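Local atomic coordinates of putative aspartyl-tRNA synthetase (Leishmania major, PDB entry 6OD8), a protein that probably catalyses the ATP-dependent attachment of L-aspartate to tRNA(Asp), as a dimeric class II aminoacyl-tRNA synthetase. Residues Gly294-Ser299 / Thr309-Leu314; Asn301-Arg306 / Pro550-Arg555; Lys247-Pro252 / Tyr270-Pro275; Arg478-Ser483 / Leu530-Met535. All blocks are in the same frame, centred on the assembly; numbering follows the deposited sequence.

Four contacts within the catalytic domain illustrate how chemistry follows position in a fold. Interaction 1, buried, joins the two strands of motif 2 by backbone bonds and close aromatic packing. Interaction 2, partly exposed, sets the loop between those strands against a turn near the C-terminus, touching lightly through a proline and carbonyl oxygens. Interaction 3, partly buried, is a short strand pair in a separate small sheet; Gln273 O reaches Arg298 of interaction 1. Interaction 4, also partly buried, lies on the same large sheet as interaction 1, where a salt bridge and an isoleucine join strand to helix; Val312 bonds to Leu530 and Glu531. Interactions 1, 2 and 3 all lie against the second subunit.

Interaction 1: residues Gly294-Ser299 / Thr309-Leu314; sequences GPVFRS and TEFVGL
Val296 and Phe311 face each other across the antiparallel strands of motif 2, the hairpin that in class II aminoacyl-tRNA synthetases contributes to the ATP site. Val296 CG2 stands over the centre of the Phe311 ring, 3.4 Å from its centroid and 11° off the normal, a CH-pi contact with one methyl aimed squarely at the aromatic face. Arg298 approaches the same ring from another direction: its CG lies in the ring plane, 3.5 Å from Phe311 CE2. The arginine chain then bends at chi2 and chi3, and Phe311 CZ comes to sit over the centre of one guanidinium face, 3.7 Å from Arg298 CZ. With the two planes 70° apart, it is Phe311 CZ that faces the guanidinium, while Arg298 NH2 is bonded to Gln273 O.

Phe297 and Glu310 occupy the other face of the sheet, side by side and pointing the same way, with Phe297 CE1 3.4 Å from Glu310 CD. The buried carboxylate is satisfied by the second subunit, whose Lys247 and Ile248 donate backbone N-H groups to it. Between the strands, Gly294 with Gly313 and Val296 with Phe311 form hydrogen-bonded pairs. One further bond follows where the strand pairing ends: Arg298 N donates to Thr309 O at 2.9 Å.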
loop_
_atom_site.group_PDB
_atom_site.type_symbol
_atom_site.label_atom_id
_atom_site.label_comp_id
_atom_site.label_asym_id
_atom_site.label_seq_id
_atom_site.Cartn_x
_atom_site.Cartn_y
_atom_site.Cartn_z
ATOM N N GLY A 294 5.424 2.101 0.181
ATOM C CA GLY A 294 5.329 3.509 -0.107
ATOM C C GLY A 294 6.533 4.042 -0.842
ATOM O O GLY A 294 7.514 3.326 -1.078
ATOM N N PRO A 295 6.481 5.323 -1.199
ATOM C CA PRO A 295 7.567 5.913 -1.982
ATOM C C PRO A 295 8.850 6.025 -1.184
ATOM O O PRO A 295 8.846 6.248 0.029
ATOM C CB PRO A 295 7.052 7.309 -2.358
ATOM C CG PRO A 295 5.725 7.484 -1.694
ATOM C CD PRO A 295 5.311 6.218 -1.029
ATOM N N VAL A 296 9.956 5.900 -1.909
ATOM C CA VAL A 296 11.298 6.102 -1.386
ATOM C C VAL A 296 12.028 6.966 -2.406
ATOM O O VAL A 296 11.652 7.034 -3.577
ATOM C CB VAL A 296 12.024 4.771 -1.132
ATOM C CG1 VAL A 296 11.321 4.016 -0.010
ATOM C CG2 VAL A 296 12.036 3.928 -2.356
ATOM N N PHE A 297 13.055 7.669 -1.946
ATOM C CA PHE A 297 13.698 8.695 -2.758
ATOM C C PHE A 297 15.204 8.519 -2.644
ATOM O O PHE A 297 15.719 8.343 -1.538
ATOM C CB PHE A 297 13.247 10.099 -2.317
ATOM C CG PHE A 297 11.738 10.308 -2.373
ATOM C CD1 PHE A 297 11.119 10.709 -3.552
ATOM C CD2 PHE A 297 10.938 10.092 -1.245
ATOM C CE1 PHE A 297 9.721 10.904 -3.615
ATOM C CE2 PHE A 297 9.543 10.270 -1.295
ATOM C CZ PHE A 297 8.931 10.679 -2.497
ATOM N N ARG A 298 15.893 8.495 -3.787
ATOM C CA ARG A 298 17.350 8.429 -3.845
ATOM C C ARG A 298 17.848 9.704 -4.497
ATOM O O ARG A 298 17.450 10.028 -5.618
ATOM C CB ARG A 298 17.832 7.207 -4.624
ATOM C CG ARG A 298 17.514 5.884 -3.927
ATOM C CD ARG A 298 17.897 5.916 -2.440
ATOM N NE ARG A 298 16.898 5.251 -1.604
ATOM C CZ ARG A 298 16.860 3.938 -1.390
ATOM N NH1 ARG A 298 17.774 3.150 -1.945
ATOM N NH2 ARG A 298 15.911 3.410 -0.624
ATOM N N SER A 299 18.718 10.426 -3.802
ATOM C CA SER A 299 19.154 11.725 -4.278
ATOM C C SER A 299 20.454 11.666 -5.069
ATOM O O SER A 299 21.034 12.712 -5.332
ATOM C CB SER A 299 19.300 12.695 -3.101
ATOM O OG SER A 299 20.182 12.182 -2.116
ATOM N N THR A 309 15.096 7.961 -9.308
ATOM C CA THR A 309 15.227 8.888 -8.191
ATOM C C THR A 309 14.050 8.790 -7.230
ATOM O O THR A 309 14.173 9.164 -6.059
ATOM C CB THR A 309 15.371 10.318 -8.698
ATOM O OG1 THR A 309 14.283 10.618 -9.569
ATOM C CG2 THR A 309 16.675 10.471 -9.470
ATOM N N GLU A 310 12.907 8.327 -7.713
ATOM C CA GLU A 310 11.778 8.028 -6.863
ATOM C C GLU A 310 11.328 6.634 -7.225
ATOM O O GLU A 310 11.164 6.330 -8.413
ATOM C CB GLU A 310 10.623 9.039 -7.076
ATOM C CG GLU A 310 9.362 8.578 -6.352
ATOM C CD GLU A 310 8.216 9.604 -6.369
ATOM O OE1 GLU A 310 8.364 10.697 -6.961
ATOM O OE2 GLU A 310 7.165 9.305 -5.768
ATOM N N PHE A 311 11.120 5.788 -6.223
ATOM C CA PHE A 311 10.504 4.497 -6.524
ATOM C C PHE A 311 9.669 4.066 -5.322
ATOM O O PHE A 311 9.245 4.898 -4.509
ATOM C CB PHE A 311 11.568 3.479 -6.988
ATOM C CG PHE A 311 12.690 3.258 -6.017
ATOM C CD1 PHE A 311 12.755 2.080 -5.275
ATOM C CD2 PHE A 311 13.705 4.200 -5.876
ATOM C CE1 PHE A 311 13.818 1.842 -4.394
ATOM C CE2 PHE A 311 14.766 3.980 -4.991
ATOM C CZ PHE A 311 14.820 2.797 -4.253
ATOM N N VAL A 312 9.372 2.779 -5.246
ATOM C CA VAL A 312 8.448 2.251 -4.249
ATOM C C VAL A 312 9.172 1.184 -3.454
ATOM O O VAL A 312 9.733 0.241 -4.034
ATOM C CB VAL A 312 7.170 1.659 -4.877
ATOM C CG1 VAL A 312 6.319 1.004 -3.772
ATOM C CG2 VAL A 312 6.382 2.735 -5.668
ATOM N N GLY A 313 9.166 1.340 -2.131
ATOM C CA GLY A 313 9.790 0.385 -1.235
ATOM C C GLY A 313 8.760 -0.511 -0.568
ATOM O O GLY A 313 7.708 -0.050 -0.124
ATOM N N LEU A 314 9.082 -1.796 -0.510
ATOM C CA LEU A 314 8.323 -2.793 0.230
ATOM C C LEU A 314 9.174 -3.115 1.451
ATOM O O LEU A 314 10.244 -3.722 1.318
ATOM C CB LEU A 314 8.083 -4.030 -0.636
ATOM C CG LEU A 314 7.631 -3.829 -2.083
ATOM C CD1 LEU A 314 7.510 -5.161 -2.836
ATOM C CD2 LEU A 314 6.231 -3.128 -2.094
#

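Interaction 2: residues Asn301-Arg306 / Pro550-Arg555; sequences NSNTHR and PRDPQR
The motif 2 loop, represented by Asn301, Ser302 and Asn303, rests here against a type I beta turn near the C-terminus that runs from Asp552 to Arg555. Pro553 is the centre of the contact, and carbonyl oxygens line its ring. Asn301 OD1 lies 3.3 Å from Pro553 CB and almost as near its CG, a reach that begins with Asn301 CG anti to the backbone N (chi1 -171°). Ser302 O approaches the neighbouring part of the ring, 3.6 Å from Pro553 CD. The second subunit adds Phe265, which packs on both Asn301 and Pro553.

Asn303 and Asp552 meet beside the proline. Asn303 OD1 is 3.5 Å from Asp552 OD2, with the amide and carboxylate planes 84° apart, and that carboxylate oxygen is already held in a salt bridge by Arg544 NE. Contact between the segments is light, and each also has bonds within itself. In the loop, Thr304 OG1 accepts from Arg306 N in an ST turn. Asp552 shapes its own turn twice: Asp552 O takes the N-H of Arg555, and in an Asx turn Asp552 OD1 accepts from Gln554 N at 2.8 Å.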
loop_
_atom_site.group_PDB
_atom_site.type_symbol
_atom_site.label_atom_id
_atom_site.label_comp_id
_atom_site.label_asym_id
_atom_site.label_seq_id
_atom_site.Cartn_x
_atom_site.Cartn_y
_atom_site.Cartn_z
ATOM N N ASN A 301 22.791 11.477 -8.316
ATOM C CA ASN A 301 22.633 11.884 -9.709
ATOM C C ASN A 301 23.208 10.770 -10.583
ATOM O O ASN A 301 24.320 10.837 -11.112
ATOM C CB ASN A 301 23.308 13.229 -9.946
ATOM C CG ASN A 301 22.996 13.809 -11.294
ATOM O OD1 ASN A 301 22.436 13.137 -12.163
ATOM N ND2 ASN A 301 23.402 15.068 -11.503
ATOM N N SER A 302 22.430 9.697 -10.676
ATOM C CA SER A 302 22.808 8.513 -11.427
ATOM C C SER A 302 21.756 8.304 -12.497
ATOM O O SER A 302 20.577 8.134 -12.182
ATOM C CB SER A 302 22.897 7.284 -10.524
ATOM O OG SER A 302 23.339 6.158 -11.257
ATOM N N ASN A 303 22.177 8.330 -13.745
ATOM C CA ASN A 303 21.288 8.101 -14.867
ATOM C C ASN A 303 21.784 6.829 -15.544
ATOM O O ASN A 303 22.643 6.866 -16.426
ATOM C CB ASN A 303 21.264 9.287 -15.810
ATOM C CG ASN A 303 20.194 9.150 -16.865
ATOM O OD1 ASN A 303 18.994 9.150 -16.556
ATOM N ND2 ASN A 303 20.615 9.011 -18.117
ATOM N N THR A 304 21.271 5.698 -15.082
ATOM C CA THR A 304 21.615 4.392 -15.619
ATOM C C THR A 304 20.326 3.659 -15.931
ATOM O O THR A 304 19.234 4.123 -15.603
ATOM C CB THR A 304 22.430 3.560 -14.632
ATOM O OG1 THR A 304 21.597 3.189 -13.529
ATOM C CG2 THR A 304 23.669 4.352 -14.129
ATOM N N HIS A 305 20.470 2.468 -16.498
ATOM C CA HIS A 305 19.314 1.642 -16.810
ATOM C C HIS A 305 18.667 1.054 -15.569
ATOM O O HIS A 305 17.554 0.516 -15.664
ATOM C CB HIS A 305 19.734 0.519 -17.764
ATOM C CG HIS A 305 20.476 -0.594 -17.091
ATOM N ND1 HIS A 305 21.841 -0.568 -16.892
ATOM C CD2 HIS A 305 20.039 -1.758 -16.556
ATOM C CE1 HIS A 305 22.212 -1.675 -16.275
ATOM N NE2 HIS A 305 21.137 -2.413 -16.056
ATOM N N ARG A 306 19.326 1.146 -14.412
ATOM C CA ARG A 306 18.854 0.478 -13.210
ATOM C C ARG A 306 18.371 1.411 -12.099
ATOM O O ARG A 306 17.826 0.919 -11.119
ATOM C CB ARG A 306 19.978 -0.419 -12.650
ATOM N N PRO A 550 8.119 7.360 -14.725
ATOM C CA PRO A 550 9.413 7.271 -14.031
ATOM C C PRO A 550 9.980 8.638 -13.652
ATOM O O PRO A 550 9.704 9.671 -14.264
ATOM C CB PRO A 550 10.321 6.558 -15.051
ATOM C CG PRO A 550 9.386 5.777 -15.937
ATOM C CD PRO A 550 8.158 6.699 -16.046
ATOM N N ARG A 551 10.824 8.618 -12.628
ATOM C CA ARG A 551 11.557 9.788 -12.174
ATOM C C ARG A 551 13.040 9.448 -12.218
ATOM O O ARG A 551 13.452 8.433 -11.656
ATOM C CB ARG A 551 11.163 10.172 -10.742
ATOM C CG ARG A 551 9.716 10.690 -10.591
ATOM C CD ARG A 551 9.645 12.076 -11.254
ATOM N NE ARG A 551 8.290 12.631 -11.292
ATOM C CZ ARG A 551 7.453 12.505 -12.318
ATOM N NH1 ARG A 551 7.808 11.822 -13.408
ATOM N NH2 ARG A 551 6.248 13.048 -12.240
ATOM N N ASP A 552 13.822 10.278 -12.881
ATOM C CA ASP A 552 15.272 10.127 -12.782
ATOM C C ASP A 552 15.820 11.550 -12.801
ATOM O O ASP A 552 15.021 12.497 -12.899
ATOM C CB ASP A 552 15.802 9.186 -13.884
ATOM C CG ASP A 552 15.683 9.754 -15.283
ATOM O OD1 ASP A 552 15.777 10.975 -15.462
ATOM O OD2 ASP A 552 15.497 8.957 -16.232
ATOM N N PRO A 553 17.137 11.772 -12.674
ATOM C CA PRO A 553 17.616 13.160 -12.570
ATOM C C PRO A 553 17.175 14.057 -13.719
ATOM O O PRO A 553 17.050 15.279 -13.532
ATOM C CB PRO A 553 19.149 12.997 -12.534
ATOM C CG PRO A 553 19.359 11.657 -11.964
ATOM C CD PRO A 553 18.253 10.815 -12.555
ATOM N N GLN A 554 16.938 13.504 -14.908
ATOM C CA GLN A 554 16.573 14.322 -16.054
ATOM C C GLN A 554 15.073 14.289 -16.358
ATOM O O GLN A 554 14.630 14.962 -17.290
ATOM C CB GLN A 554 17.369 13.878 -17.290
ATOM N N ARG A 555 14.284 13.534 -15.605
ATOM C CA ARG A 555 12.882 13.335 -15.954
ATOM C C ARG A 555 11.998 13.577 -14.740
ATOM O O ARG A 555 12.064 12.825 -13.761
ATOM C CB ARG A 555 12.658 11.919 -16.511
ATOM C CG ARG A 555 11.174 11.616 -16.783
ATOM C CD ARG A 555 10.972 10.274 -17.475
ATOM N NE ARG A 555 11.504 10.233 -18.852
ATOM C CZ ARG A 555 10.898 10.768 -19.914
ATOM N NH1 ARG A 555 9.739 11.410 -19.773
ATOM N NH2 ARG A 555 11.451 10.668 -21.116
#

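Interaction 3: residues Lys247-Pro252 / Tyr270-Pro275; sequences KIINAP and YLAQSP. With EDO (1,2-ethanediol), chain G.
Lys247 O is gripped from the partner strand by Ala272 N, which donates a 2.8 Å hydrogen bond, and is approached as well by the CA-H of Leu271, with Leu271 CA 3.3 Å away. Tyr270 O is held in much the same manner: Ile249 N donates to it at 2.8 Å, while Ile248 CA also lies close. Tyr270 N returns a bond to Ile249 O, making these two residues a hydrogen-bonded antiparallel pair.

Tyr270 carries the side-chain packing beyond the pairing. Pro252 CD stands over the centre of its ring, 3.7 Å from the centroid, a CH-pi contact, while the oxygens of Ile249 and Asn250 lie at the ring edge near its plane. Ile249 CG1 lies between its own backbone N and carbonyl carbon (chi1 60°), where it meets Tyr270 O at 3.5 Å. Ile249 packs further along, its CG2 3.9 Å from Ala272 CB. An ethanediol molecule, probably from the crystallisation liquor, donates from O2 to Ser274 O.

The chain following Pro252 is not modelled, consistent with the mobile flipping loop of aspartyl-tRNA synthetases. Strand 248-249 forms one border of a small three-stranded antiparallel sheet, with strand 267-271 in the middle and 261-264 beyond; Pro275 occupies the N-cap position of helix 276-283, and Leu271 packs against Phe297 of strand 289-297.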
loop_
_atom_site.group_PDB
_atom_site.type_symbol
_atom_site.label_atom_id
_atom_site.label_comp_id
_atom_site.label_asym_id
_atom_site.label_seq_id
_atom_site.Cartn_x
_atom_site.Cartn_y
_atom_site.Cartn_z
ATOM N N LYS A 247 7.171 10.811 4.883
ATOM C CA LYS A 247 8.211 10.987 3.888
ATOM C C LYS A 247 8.909 12.327 4.026
ATOM O O LYS A 247 10.053 12.460 3.568
ATOM C CB LYS A 247 7.620 10.821 2.475
ATOM C CG LYS A 247 6.704 9.595 2.340
ATOM C CD LYS A 247 7.383 8.307 2.840
ATOM C CE LYS A 247 6.398 7.135 3.068
ATOM N NZ LYS A 247 7.107 6.004 3.831
ATOM N N ILE A 248 8.289 13.291 4.704
ATOM C CA ILE A 248 8.958 14.549 5.050
ATOM C C ILE A 248 9.681 14.374 6.382
ATOM O O ILE A 248 9.085 13.937 7.368
ATOM C CB ILE A 248 7.951 15.710 5.109
ATOM C CG1 ILE A 248 7.375 15.944 3.706
ATOM C CG2 ILE A 248 8.632 16.975 5.644
ATOM C CD1 ILE A 248 6.340 17.054 3.629
ATOM N N ILE A 249 10.970 14.702 6.413
ATOM C CA ILE A 249 11.762 14.611 7.640
ATOM C C ILE A 249 12.503 15.919 7.882
ATOM O O ILE A 249 12.634 16.762 6.996
ATOM C CB ILE A 249 12.731 13.408 7.600
ATOM C CG1 ILE A 249 13.713 13.512 6.423
ATOM C CG2 ILE A 249 11.925 12.115 7.528
ATOM C CD1 ILE A 249 14.732 12.319 6.366
ATOM N N ASN A 250 12.943 16.123 9.123
ATOM C CA ASN A 250 13.450 17.444 9.448
ATOM C C ASN A 250 14.920 17.612 9.095
ATOM O O ASN A 250 15.416 18.741 9.118
ATOM C CB ASN A 250 13.249 17.772 10.930
ATOM C CG ASN A 250 14.185 17.012 11.814
ATOM O OD1 ASN A 250 14.630 15.918 11.465
ATOM N ND2 ASN A 250 14.496 17.578 12.970
ATOM N N ALA A 251 15.622 16.522 8.782
ATOM C CA ALA A 251 17.062 16.592 8.576
ATOM C C ALA A 251 17.503 15.368 7.790
ATOM O O ALA A 251 16.953 14.280 8.013
ATOM C CB ALA A 251 17.803 16.665 9.914
ATOM N N PRO A 252 18.475 15.495 6.868
ATOM C CA PRO A 252 18.949 14.381 6.019
ATOM C C PRO A 252 19.305 13.101 6.781
ATOM O O PRO A 252 20.014 13.189 7.790
ATOM C CB PRO A 252 20.204 14.964 5.357
ATOM C CG PRO A 252 19.962 16.450 5.340
ATOM C CD PRO A 252 19.223 16.741 6.618
ATOM N N TYR A 270 13.209 17.737 4.320
ATOM C CA TYR A 270 13.894 16.801 3.439
ATOM C C TYR A 270 12.989 15.610 3.182
ATOM O O TYR A 270 12.039 15.367 3.924
ATOM C CB TYR A 270 15.242 16.355 4.061
ATOM C CG TYR A 270 16.106 17.539 4.316
ATOM C CD1 TYR A 270 17.000 17.982 3.353
ATOM C CD2 TYR A 270 16.022 18.240 5.517
ATOM C CE1 TYR A 270 17.774 19.123 3.578
ATOM C CE2 TYR A 270 16.776 19.364 5.748
ATOM C CZ TYR A 270 17.655 19.801 4.781
ATOM O OH TYR A 270 18.414 20.923 5.016
ATOM N N LEU A 271 13.273 14.880 2.106
ATOM C CA LEU A 271 12.537 13.664 1.805
ATOM C C LEU A 271 13.312 12.452 2.297
ATOM O O LEU A 271 14.532 12.347 2.096
ATOM C CB LEU A 271 12.257 13.530 0.302
ATOM C CG LEU A 271 11.288 14.523 -0.322
ATOM C CD1 LEU A 271 11.174 14.249 -1.841
ATOM C CD2 LEU A 271 9.919 14.408 0.344
ATOM N N ALA A 272 12.590 11.542 2.942
ATOM C CA ALA A 272 13.182 10.343 3.506
ATOM C C ALA A 272 13.586 9.375 2.403
ATOM O O ALA A 272 12.839 9.134 1.449
ATOM C CB ALA A 272 12.191 9.666 4.458
ATOM N N GLN A 273 14.778 8.812 2.538
ATOM C CA GLN A 273 15.238 7.862 1.541
ATOM C C GLN A 273 14.512 6.548 1.685
ATOM O O GLN A 273 14.359 5.808 0.704
ATOM C CB GLN A 273 16.763 7.644 1.674
ATOM N N SER A 274 14.057 6.244 2.893
ATOM C CA SER A 274 13.374 4.994 3.176
ATOM C C SER A 274 12.748 5.127 4.552
ATOM O O SER A 274 13.122 6.030 5.307
ATOM C CB SER A 274 14.347 3.804 3.134
ATOM O OG SER A 274 14.933 3.643 4.396
ATOM N N PRO A 275 11.801 4.244 4.902
ATOM C CA PRO A 275 11.201 4.326 6.239
ATOM C C PRO A 275 12.047 3.636 7.307
ATOM O O PRO A 275 11.527 3.326 8.373
ATOM C CB PRO A 275 9.852 3.634 6.049
ATOM C CG PRO A 275 10.178 2.543 5.052
ATOM C CD PRO A 275 11.184 3.171 4.097
HETATM C C1 EDO G . 14.616 8.765 7.965
HETATM O O1 EDO G . 15.342 8.534 6.743
HETATM C C2 EDO G . 13.380 7.858 8.007
HETATM O O2 EDO G . 13.731 6.459 7.897
#

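Interaction 4: residues Arg478-Ser483 / Leu530-Met535; sequences RGEEIS and LERVVM
Ile482 and Val533 mark the nearest backbone approach, their CA atoms 6.6 Å apart, where strand 480-483 runs past helix 530-535 at 132° between chain directions. Ile482 CG1, anti to the backbone N (chi1 -171°), meets Val533 CG2; Ile482 CD1 presses on the helix backbone, 3.4 Å from Val533 N, and touches the CB atoms of Arg532 and Val533.

Glu480 and Arg532 cross at about a right angle and form a salt bridge. Arg532 NH2 donates to Glu480 OE1 at 2.9 Å, with the oxygen in the guanidinium plane and met on its anti side, 28° out of the carboxylate plane; NH1 adds a weak bond to the same oxygen. The other oxygen, OE2, pairs with Lys431 and takes a bond from a water, so the glutamate probably balances two positive charges. Met535 SD lies in the guanidinium plane and accepts weakly from Arg532 NH1.

Ile482 and Ser483 both face Met475 of the neighbouring strand 472-477, a classic beta bulge in strand 480-487. Strand 523-529 lies within the sheet, between strands 310-319 and 480-487, and helix 530-538, following it directly, packs on that sheet; this unit is motif 3, a hallmark of the class II synthetase catalytic domain.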
loop_
_atom_site.group_PDB
_atom_site.type_symbol
_atom_site.label_atom_id
_atom_site.label_comp_id
_atom_site.label_asym_id
_atom_site.label_seq_id
_atom_site.Cartn_x
_atom_site.Cartn_y
_atom_site.Cartn_z
ATOM N N ARG A 478 18.820 -13.004 -10.472
ATOM C CA ARG A 478 19.579 -12.933 -11.721
ATOM C C ARG A 478 20.879 -12.142 -11.553
ATOM O O ARG A 478 21.234 -11.308 -12.388
ATOM C CB ARG A 478 18.722 -12.341 -12.850
ATOM C CG ARG A 478 17.392 -13.047 -13.107
ATOM C CD ARG A 478 16.826 -12.615 -14.444
ATOM N NE ARG A 478 15.426 -12.995 -14.601
ATOM C CZ ARG A 478 15.010 -14.128 -15.166
ATOM N NH1 ARG A 478 15.891 -15.004 -15.621
ATOM N NH2 ARG A 478 13.706 -14.381 -15.284
ATOM N N GLY A 479 21.601 -12.402 -10.460
ATOM C CA GLY A 479 22.915 -11.812 -10.273
ATOM C C GLY A 479 22.927 -10.369 -9.817
ATOM O O GLY A 479 23.984 -9.720 -9.875
ATOM N N GLU A 480 21.789 -9.832 -9.373
ATOM C CA GLU A 480 21.707 -8.443 -8.950
ATOM C C GLU A 480 20.994 -8.357 -7.613
ATOM O O GLU A 480 19.985 -9.040 -7.392
ATOM C CB GLU A 480 20.984 -7.598 -10.010
ATOM C CG GLU A 480 21.694 -7.682 -11.352
ATOM C CD GLU A 480 21.195 -6.647 -12.348
ATOM O OE1 GLU A 480 20.958 -5.480 -11.947
ATOM O OE2 GLU A 480 21.048 -7.003 -13.528
ATOM N N GLU A 481 21.536 -7.505 -6.735
ATOM C CA GLU A 481 21.023 -7.353 -5.382
ATOM C C GLU A 481 19.592 -6.830 -5.413
ATOM O O GLU A 481 19.289 -5.849 -6.092
ATOM C CB GLU A 481 21.931 -6.393 -4.596
ATOM C CG GLU A 481 21.633 -6.290 -3.104
ATOM C CD GLU A 481 20.696 -5.134 -2.745
ATOM O OE1 GLU A 481 20.454 -4.254 -3.603
ATOM O OE2 GLU A 481 20.201 -5.111 -1.596
ATOM N N ILE A 482 18.703 -7.481 -4.671
ATOM C CA ILE A 482 17.313 -7.042 -4.601
ATOM C C ILE A 482 16.884 -6.667 -3.180
ATOM O O ILE A 482 15.948 -5.867 -3.016
ATOM C CB ILE A 482 16.359 -8.104 -5.194
ATOM C CG1 ILE A 482 14.923 -7.566 -5.322
ATOM C CG2 ILE A 482 16.347 -9.373 -4.337
ATOM C CD1 ILE A 482 14.785 -6.346 -6.261
ATOM N N SER A 483 17.570 -7.147 -2.145
ATOM C CA SER A 483 17.144 -6.863 -0.779
ATOM C C SER A 483 18.308 -7.126 0.165
ATOM O O SER A 483 19.058 -8.082 -0.023
ATOM C CB SER A 483 15.930 -7.723 -0.383
ATOM O OG SER A 483 15.463 -7.403 0.943
ATOM N N LEU A 530 10.240 -2.200 -5.445
ATOM C CA LEU A 530 9.149 -2.844 -6.179
ATOM C C LEU A 530 9.443 -2.906 -7.678
ATOM O O LEU A 530 9.332 -3.970 -8.298
ATOM C CB LEU A 530 7.838 -2.088 -5.922
ATOM C CG LEU A 530 6.683 -2.459 -6.871
ATOM C CD1 LEU A 530 6.250 -3.872 -6.613
ATOM C CD2 LEU A 530 5.504 -1.471 -6.683
ATOM N N GLU A 531 9.774 -1.759 -8.279
ATOM C CA GLU A 531 10.105 -1.723 -9.699
ATOM C C GLU A 531 11.287 -2.639 -10.009
ATOM O O GLU A 531 11.292 -3.321 -11.037
ATOM C CB GLU A 531 10.411 -0.287 -10.121
ATOM C CG GLU A 531 9.251 0.682 -9.842
ATOM C CD GLU A 531 9.303 1.323 -8.450
ATOM O OE1 GLU A 531 9.984 0.794 -7.536
ATOM O OE2 GLU A 531 8.675 2.385 -8.301
ATOM N N ARG A 532 12.301 -2.663 -9.136
ATOM C CA ARG A 532 13.466 -3.520 -9.407
ATOM C C ARG A 532 13.112 -5.001 -9.315
ATOM O O ARG A 532 13.609 -5.813 -10.098
ATOM C CB ARG A 532 14.618 -3.198 -8.446
ATOM C CG ARG A 532 15.417 -1.970 -8.834
ATOM C CD ARG A 532 16.337 -2.267 -10.010
ATOM N NE ARG A 532 17.598 -2.876 -9.579
ATOM C CZ ARG A 532 18.441 -3.513 -10.390
ATOM N NH1 ARG A 532 18.160 -3.654 -11.683
ATOM N NH2 ARG A 532 19.561 -4.025 -9.900
ATOM N N VAL A 533 12.252 -5.387 -8.377
ATOM C CA VAL A 533 11.904 -6.797 -8.332
ATOM C C VAL A 533 11.123 -7.199 -9.584
ATOM O O VAL A 533 11.377 -8.263 -10.152
ATOM C CB VAL A 533 11.192 -7.148 -7.003
ATOM C CG1 VAL A 533 9.715 -6.839 -7.026
ATOM C CG2 VAL A 533 11.436 -8.619 -6.662
ATOM N N VAL A 534 10.222 -6.338 -10.082
ATOM C CA VAL A 534 9.506 -6.659 -11.324
ATOM C C VAL A 534 10.488 -6.733 -12.480
ATOM O O VAL A 534 10.433 -7.649 -13.309
ATOM C CB VAL A 534 8.379 -5.633 -11.605
ATOM C CG1 VAL A 534 7.771 -5.861 -13.012
ATOM C CG2 VAL A 534 7.306 -5.713 -10.555
ATOM N N MET A 535 11.430 -5.787 -12.527
ATOM C CA MET A 535 12.416 -5.756 -13.602
ATOM C C MET A 535 13.276 -7.018 -13.598
ATOM O O MET A 535 13.455 -7.666 -14.635
ATOM C CB MET A 535 13.282 -4.503 -13.457
ATOM C CG MET A 535 14.528 -4.498 -14.346
ATOM S SD MET A 535 15.572 -3.092 -13.946
ATOM C CE MET A 535 16.789 -3.169 -15.234
HETATM O O HOH W 1 19.040 -5.182 -14.662
HETATM O O HOH W 2 20.676 -4.007 -7.663
HETATM O O HOH W 3 17.957 -3.596 -7.312
#